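Bifunctional GH43-CE protein (Bacteroides eggerthii, PDB 6MLY) probably hydrolyses xylan-type polysaccharides, joining a family 43 glycoside hydrolase module to a carbohydrate esterase module in one chain. Local coordinates at residues A[105-109]-A[121-127]; A[397-401]-A[444-448]; A[455-459]-A[471-477]. One frame throughout, in Å; residues are numbered along the deposited sequence.

In the fold
From the N terminus, contact 1 comes first. It pairs strands 106-113 and 118-124 of a beta hairpin in the glycoside hydrolase region, with 11 residues between its segments. Contacts 2 and 3 follow in the concanavalin A-like region, whose two sheets pack on each other. Contact 2 spans 42 residues and joins strand 395-401 of one sheet to strand 441-449 of the other. Contact 3 closes the hairpin of strands 456-462 and 469-476, at the edge of the second sheet. The three follow in series, and none crosses or encloses another. Contacts 2 and 3 touch, with Leu400 and Cys448 packed on Met477. Contact 1 lies apart, its centre about 37 Å from that of contact 2.

Contact 1 of 3, residues A[105-109]-A[121-127]; sequences GVYYL and FYTTKNL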
# COMPACT_ATOMS: atom_id res chain seq x y z
N GLY A 105 22.19 37.25 13.68
CA GLY A 105 20.80 37.70 13.70
C GLY A 105 20.00 37.33 12.46
O GLY A 105 18.81 37.62 12.40
N VAL A 106 20.64 36.70 11.47
CA VAL A 106 19.96 36.40 10.20
C VAL A 106 20.06 34.90 9.90
O VAL A 106 21.15 34.32 9.94
CB VAL A 106 20.53 37.25 9.05
CG1 VAL A 106 20.01 36.79 7.69
CG2 VAL A 106 20.23 38.73 9.26
N TYR A 107 18.91 34.30 9.58
CA TYR A 107 18.83 32.92 9.12
C TYR A 107 19.19 32.87 7.63
O TYR A 107 18.72 33.69 6.84
CB TYR A 107 17.44 32.34 9.37
CG TYR A 107 17.11 32.14 10.83
CD1 TYR A 107 16.39 33.10 11.53
CD2 TYR A 107 17.53 31.02 11.51
CE1 TYR A 107 16.10 32.94 12.87
CE2 TYR A 107 17.25 30.84 12.85
CZ TYR A 107 16.53 31.80 13.54
OH TYR A 107 16.25 31.64 14.86
N TYR A 108 20.02 31.89 7.26
CA TYR A 108 20.50 31.71 5.90
C TYR A 108 20.17 30.29 5.43
O TYR A 108 20.61 29.31 6.04
CB TYR A 108 22.00 31.98 5.81
CG TYR A 108 22.40 33.41 6.04
CD1 TYR A 108 22.72 33.87 7.31
CD2 TYR A 108 22.45 34.31 4.99
CE1 TYR A 108 23.08 35.19 7.53
CE2 TYR A 108 22.81 35.64 5.20
CZ TYR A 108 23.13 36.08 6.47
OH TYR A 108 23.48 37.38 6.67
N LEU A 109 19.40 30.21 4.33
CA LEU A 109 18.91 28.96 3.76
C LEU A 109 19.27 28.90 2.27
O LEU A 109 18.95 29.81 1.51
CB LEU A 109 17.39 28.91 3.96
CG LEU A 109 16.83 27.53 4.28
CD1 LEU A 109 15.31 27.56 4.32
CD2 LEU A 109 17.33 26.49 3.28
N PHE A 121 19.61 31.12 -2.88
CA PHE A 121 19.89 31.55 -1.51
C PHE A 121 18.72 32.40 -0.99
O PHE A 121 18.24 33.29 -1.69
CB PHE A 121 21.20 32.35 -1.43
CG PHE A 121 22.42 31.52 -1.13
CD1 PHE A 121 22.76 31.20 0.18
CD2 PHE A 121 23.22 31.03 -2.15
CE1 PHE A 121 23.87 30.43 0.46
CE2 PHE A 121 24.33 30.25 -1.87
CZ PHE A 121 24.66 29.95 -0.57
N TYR A 122 18.29 32.10 0.24
CA TYR A 122 17.17 32.76 0.90
C TYR A 122 17.61 33.25 2.28
O TYR A 122 18.29 32.52 3.01
CB TYR A 122 16.00 31.77 1.02
CG TYR A 122 15.50 31.15 -0.26
CD1 TYR A 122 16.09 30.02 -0.80
CD2 TYR A 122 14.40 31.67 -0.92
CE1 TYR A 122 15.61 29.43 -1.96
CE2 TYR A 122 13.90 31.09 -2.08
CZ TYR A 122 14.50 29.97 -2.60
OH TYR A 122 14.01 29.42 -3.75
N THR A 123 17.23 34.49 2.65
CA THR A 123 17.62 35.08 3.94
C THR A 123 16.42 35.80 4.59
O THR A 123 15.63 36.43 3.90
CB THR A 123 18.78 36.07 3.78
OG1 THR A 123 18.29 37.21 3.07
CG2 THR A 123 19.97 35.48 3.06
N THR A 124 16.34 35.71 5.92
CA THR A 124 15.29 36.36 6.72
C THR A 124 15.71 36.48 8.19
O THR A 124 16.57 35.74 8.66
CB THR A 124 13.98 35.56 6.64
OG1 THR A 124 12.97 36.33 7.28
CG2 THR A 124 14.08 34.20 7.29
N LYS A 125 15.07 37.41 8.91
CA LYS A 125 15.29 37.62 10.35
C LYS A 125 14.22 36.88 11.16
O LYS A 125 14.27 36.88 12.39
CB LYS A 125 15.31 39.12 10.68
CG LYS A 125 16.55 39.86 10.20
CD LYS A 125 16.48 41.38 10.35
CE LYS A 125 17.34 41.92 11.48
NZ LYS A 125 17.19 43.39 11.61
N ASN A 126 13.25 36.27 10.48
CA ASN A 126 12.21 35.47 11.14
C ASN A 126 11.92 34.24 10.27
O ASN A 126 11.21 34.32 9.27
CB ASN A 126 10.94 36.29 11.40
CG ASN A 126 9.96 35.61 12.33
OD1 ASN A 126 10.03 34.40 12.54
ND2 ASN A 126 9.04 36.38 12.89
N LEU A 127 12.46 33.09 10.69
CA LEU A 127 12.44 31.85 9.89
C LEU A 127 11.01 31.27 9.78
O LEU A 127 10.74 30.48 8.88
CB LEU A 127 13.40 30.84 10.54
CG LEU A 127 13.80 29.65 9.68
CD1 LEU A 127 14.34 30.09 8.33
CD2 LEU A 127 14.83 28.79 10.39
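Leu127 packs over one face of the Tyr107 ring. Its CB lies 4.0 Å from the ring centroid, 14° off the normal, a CH-pi contact. Leu127 CD2 also reaches Tyr107 CD2 at 3.7 Å. The two side chains cross at about a right angle. Thr124 O lies at the edge of the same ring, in its plane. On the other face of the sheet, Tyr108 CD2 meets Thr123 CG2 at 3.4 Å. The Thr123 methyl stands anti to the carbonyl carbon, which turns it to the tyrosine.

Backbone bonds set the register of the two strands. Tyr107 and Thr124 form an antiparallel hydrogen-bonded pair, with Tyr107 N to Thr124 O at 2.9 Å. Leu109 and Tyr122 form the next such pair, with Tyr122 N to Leu109 O at 2.7 Å. Thr124 OG1 accepts from Asn126 N at 3.2 Å, an ST turn where the chain leaves the strand, and is also bonded to Pro131 O. This turn leads the chain round to Leu127. Tyr43 meets the Tyr107 ring edge-to-face, and the Tyr102 ring also touches it. The arrangement is a beta hairpin in the middle of a four-stranded antiparallel sheet, consistent with one blade of the five-bladed propeller of family 43.

Contact 2 of 3, residues A[397-401]-A[444-448]; sequences GLSLF and FKAEC
Leu398 CG lies anti to the backbone N (chi1 -176°), and Leu400 CG lies anti to its carbonyl carbon (chi1 -60°). These two rotations send both leucines to the same methyl group, Ala446 CB. Leu398 CD2 touches it at 3.5 Å. Leu400 CD2 comes to 4.0 Å from Ala446 CB and also meets Cys448 SG at 3.7 Å. The other branch, Leu400 CD1, rests near the backbone at Glu447 O, 3.8 Å away. At the start of the segments, Leu398 CB faces Phe444 CB at 4.3 Å.

No hydrogen bond joins the two strands. Their axes approach to 7.4 Å and run nearly parallel, 8° apart. This is face-to-face packing of two sheets in a beta sandwich, as in the concanavalin A-like fold. Strand 395-401 belongs to one sheet and strand 441-449 to the other. Residues alternate along each strand. Leu398, Leu400, Phe444, Ala446 and Cys448 point into the interface, while Ser399, Lys445 and Glu447 point away from it.

The side chains turned from the interface are paired too: Ser399 OG bonds to Gly406 O. Glu447 is bonded through OE1 to Tyr460 OH and through OE2 to Ser515 OG, so both carboxylate oxygens are held. Lys445 makes cation-pi contacts with Trp468 and Tyr460. Phe459 covers Leu400 and Ala446 from strand 456-462, next to strand 441-449 in the same sheet.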
# COMPACT_ATOMS: atom_id res chain seq x y z
N GLY A 397 -10.47 11.10 -6.84
CA GLY A 397 -10.48 10.28 -5.64
C GLY A 397 -9.27 10.52 -4.75
O GLY A 397 -8.75 11.63 -4.68
N LEU A 398 -8.85 9.45 -4.07
CA LEU A 398 -7.70 9.43 -3.15
C LEU A 398 -6.65 8.48 -3.73
O LEU A 398 -7.00 7.46 -4.32
CB LEU A 398 -8.19 8.96 -1.78
CG LEU A 398 -7.15 8.97 -0.66
CD1 LEU A 398 -6.88 10.38 -0.18
CD2 LEU A 398 -7.60 8.10 0.50
N SER A 399 -5.36 8.83 -3.57
CA SER A 399 -4.27 8.02 -4.10
C SER A 399 -3.15 7.86 -3.07
O SER A 399 -2.87 8.78 -2.31
CB SER A 399 -3.73 8.60 -5.39
OG SER A 399 -2.48 8.01 -5.73
N LEU A 400 -2.53 6.67 -3.05
CA LEU A 400 -1.19 6.47 -2.54
C LEU A 400 -0.25 6.64 -3.74
O LEU A 400 -0.28 5.83 -4.66
CB LEU A 400 -1.06 5.09 -1.90
CG LEU A 400 -2.01 4.82 -0.73
CD1 LEU A 400 -1.91 3.39 -0.25
CD2 LEU A 400 -1.76 5.79 0.41
N PHE A 401 0.55 7.72 -3.71
CA PHE A 401 1.07 8.34 -4.92
C PHE A 401 2.59 8.21 -5.02
O PHE A 401 3.33 8.75 -4.19
CB PHE A 401 0.63 9.80 -4.97
CG PHE A 401 1.09 10.55 -6.20
CD1 PHE A 401 0.38 10.45 -7.39
CD2 PHE A 401 2.22 11.34 -6.16
CE1 PHE A 401 0.80 11.13 -8.52
CE2 PHE A 401 2.64 12.03 -7.29
CZ PHE A 401 1.93 11.92 -8.47
N PHE A 444 -13.90 7.64 0.80
CA PHE A 444 -12.75 6.79 0.46
C PHE A 444 -11.76 6.75 1.63
O PHE A 444 -11.70 7.68 2.43
CB PHE A 444 -12.04 7.29 -0.80
CG PHE A 444 -12.86 7.23 -2.06
CD1 PHE A 444 -13.16 6.01 -2.66
CD2 PHE A 444 -13.35 8.38 -2.65
CE1 PHE A 444 -13.91 5.96 -3.82
CE2 PHE A 444 -14.11 8.32 -3.81
CZ PHE A 444 -14.39 7.11 -4.39
N LYS A 445 -11.00 5.65 1.68
CA LYS A 445 -10.00 5.39 2.72
C LYS A 445 -8.82 4.66 2.06
O LYS A 445 -9.00 3.89 1.13
CB LYS A 445 -10.64 4.57 3.85
CG LYS A 445 -9.75 4.25 5.04
CD LYS A 445 -10.51 4.00 6.34
CE LYS A 445 -11.25 2.68 6.37
NZ LYS A 445 -11.91 2.43 7.68
N ALA A 446 -7.61 4.96 2.54
CA ALA A 446 -6.39 4.31 2.07
C ALA A 446 -5.51 3.99 3.28
O ALA A 446 -5.12 4.90 3.99
CB ALA A 446 -5.69 5.21 1.09
N GLU A 447 -5.25 2.70 3.51
CA GLU A 447 -4.44 2.22 4.63
C GLU A 447 -3.02 1.94 4.14
O GLU A 447 -2.80 1.66 2.96
CB GLU A 447 -5.05 0.96 5.24
CG GLU A 447 -6.44 1.15 5.81
CD GLU A 447 -6.91 0.01 6.71
OE1 GLU A 447 -6.98 -1.14 6.21
OE2 GLU A 447 -7.17 0.28 7.91
N CYS A 448 -2.07 2.01 5.08
CA CYS A 448 -0.64 1.76 4.83
C CYS A 448 -0.06 0.93 5.98
O CYS A 448 -0.15 1.32 7.15
CB CYS A 448 0.15 3.06 4.74
SG CYS A 448 -0.24 4.09 3.29

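Contact 3 of 3, residues A[455-459]-A[471-477]; sequences DKGYF and IGNVLKM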
# COMPACT_ATOMS: atom_id res chain seq x y z
N ASP A 455 4.91 -2.99 3.47
CA ASP A 455 4.75 -1.96 2.43
C ASP A 455 3.58 -2.31 1.51
O ASP A 455 3.78 -2.60 0.33
CB ASP A 455 6.03 -1.80 1.60
CG ASP A 455 7.18 -1.14 2.33
OD1 ASP A 455 7.03 -0.85 3.54
OD2 ASP A 455 8.23 -0.93 1.69
N LYS A 456 2.37 -2.28 2.08
CA LYS A 456 1.15 -2.65 1.37
C LYS A 456 0.08 -1.58 1.63
O LYS A 456 -0.06 -1.10 2.75
CB LYS A 456 0.67 -4.03 1.83
CG LYS A 456 1.60 -5.19 1.51
CD LYS A 456 1.07 -6.56 1.90
CE LYS A 456 0.83 -6.72 3.39
NZ LYS A 456 0.78 -8.14 3.78
N GLY A 457 -0.65 -1.22 0.56
CA GLY A 457 -1.73 -0.24 0.62
C GLY A 457 -3.08 -0.87 0.31
O GLY A 457 -3.27 -1.42 -0.78
N TYR A 458 -4.00 -0.82 1.28
CA TYR A 458 -5.38 -1.28 1.12
C TYR A 458 -6.28 -0.07 0.87
O TYR A 458 -6.22 0.92 1.61
CB TYR A 458 -5.86 -2.04 2.36
CG TYR A 458 -4.88 -3.01 2.97
CD1 TYR A 458 -4.31 -4.02 2.21
CD2 TYR A 458 -4.55 -2.94 4.31
CE1 TYR A 458 -3.41 -4.92 2.77
CE2 TYR A 458 -3.66 -3.83 4.89
CZ TYR A 458 -3.08 -4.82 4.12
OH TYR A 458 -2.21 -5.70 4.70
N PHE A 459 -7.13 -0.17 -0.16
CA PHE A 459 -8.12 0.87 -0.48
C PHE A 459 -9.53 0.37 -0.14
O PHE A 459 -9.83 -0.82 -0.28
CB PHE A 459 -8.04 1.25 -1.95
CG PHE A 459 -6.71 1.84 -2.36
CD1 PHE A 459 -5.69 1.03 -2.83
CD2 PHE A 459 -6.48 3.20 -2.27
CE1 PHE A 459 -4.47 1.57 -3.20
CE2 PHE A 459 -5.26 3.75 -2.64
CZ PHE A 459 -4.26 2.93 -3.11
N ILE A 471 -12.29 -2.62 -1.54
CA ILE A 471 -12.36 -2.63 -3.00
C ILE A 471 -10.96 -2.75 -3.61
O ILE A 471 -10.02 -2.02 -3.24
CB ILE A 471 -13.10 -1.39 -3.53
CG1 ILE A 471 -13.07 -1.33 -5.07
CG2 ILE A 471 -12.55 -0.11 -2.91
CD1 ILE A 471 -14.09 -0.39 -5.68
N GLY A 472 -10.86 -3.66 -4.59
CA GLY A 472 -9.67 -3.88 -5.40
C GLY A 472 -8.63 -4.72 -4.67
O GLY A 472 -8.89 -5.26 -3.57
N ASN A 473 -7.44 -4.82 -5.30
CA ASN A 473 -6.31 -5.58 -4.76
C ASN A 473 -5.52 -4.71 -3.77
O ASN A 473 -5.90 -3.56 -3.49
CB ASN A 473 -5.42 -6.17 -5.87
CG ASN A 473 -4.78 -5.12 -6.76
OD1 ASN A 473 -4.83 -3.93 -6.47
ND2 ASN A 473 -4.19 -5.56 -7.86
N VAL A 474 -4.44 -5.29 -3.24
CA VAL A 474 -3.45 -4.58 -2.43
C VAL A 474 -2.44 -3.92 -3.37
O VAL A 474 -2.09 -4.47 -4.41
CB VAL A 474 -2.74 -5.53 -1.43
CG1 VAL A 474 -1.81 -6.51 -2.13
CG2 VAL A 474 -1.99 -4.78 -0.36
N LEU A 475 -1.97 -2.73 -2.97
CA LEU A 475 -0.90 -2.01 -3.68
C LEU A 475 0.44 -2.35 -3.02
O LEU A 475 0.76 -1.81 -1.96
CB LEU A 475 -1.18 -0.51 -3.61
CG LEU A 475 -0.12 0.38 -4.28
CD1 LEU A 475 -0.19 0.23 -5.79
CD2 LEU A 475 -0.29 1.83 -3.87
N LYS A 476 1.22 -3.23 -3.66
CA LYS A 476 2.58 -3.54 -3.22
C LYS A 476 3.49 -2.34 -3.51
O LYS A 476 4.12 -2.27 -4.57
CB LYS A 476 3.12 -4.81 -3.89
CG LYS A 476 2.46 -6.11 -3.46
CD LYS A 476 2.38 -6.30 -1.96
CE LYS A 476 2.02 -7.71 -1.55
NZ LYS A 476 3.14 -8.66 -1.75
N MET A 477 3.53 -1.40 -2.56
CA MET A 477 4.31 -0.18 -2.67
C MET A 477 5.79 -0.54 -2.86
O MET A 477 6.31 -1.40 -2.16
CB MET A 477 4.16 0.68 -1.41
CG MET A 477 2.79 1.30 -1.25
SD MET A 477 2.45 1.82 0.48
CE MET A 477 1.53 3.35 0.14
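Two lysines, Lys456 and Lys476, lie side by side and point the same way. Lys456 CG meets Lys476 CD at 3.7 Å, so the chains touch through their methylenes. The ammonium groups stay apart, with Lys456 NZ 6.0 Å from Lys476 NZ. Lys456 also places its CB 3.5 Å from Val474 CG2. That methyl stands anti to the backbone N of Val474 and also touches Tyr458 CE1 at 3.4 Å. On the face opposite the lysines, Phe459 CE1 reaches Leu475 CB at 3.9 Å, with Leu475 CB at the edge of the ring.

The segments run antiparallel, and regular pairing is limited to Gly457 with Leu475. Leu475 N donates to Gly457 O at 2.9 Å, nearly straight at 173° and on a lone pair. Gly457 N returns a bond to Leu475 O. The bonds at both ends are weak: Met477 N to Asp455 O and Ile471 N to Phe459 O. An inverse gamma turn centred on Lys476 bends the chain near one end. At the same end, Asp455 and Lys456 both face Asp449 of strand 441-449, a G1 beta bulge.

Polar partners lie outside the hairpin. Lys456 NZ bonds to Glu520 O, and Lys476 NZ has a long, weak ion pair with Asp521. Any repulsion is probably eased mainly by Glu520 O, and by Asp521 at most weakly, while the lysine hydrocarbons join the apolar packing.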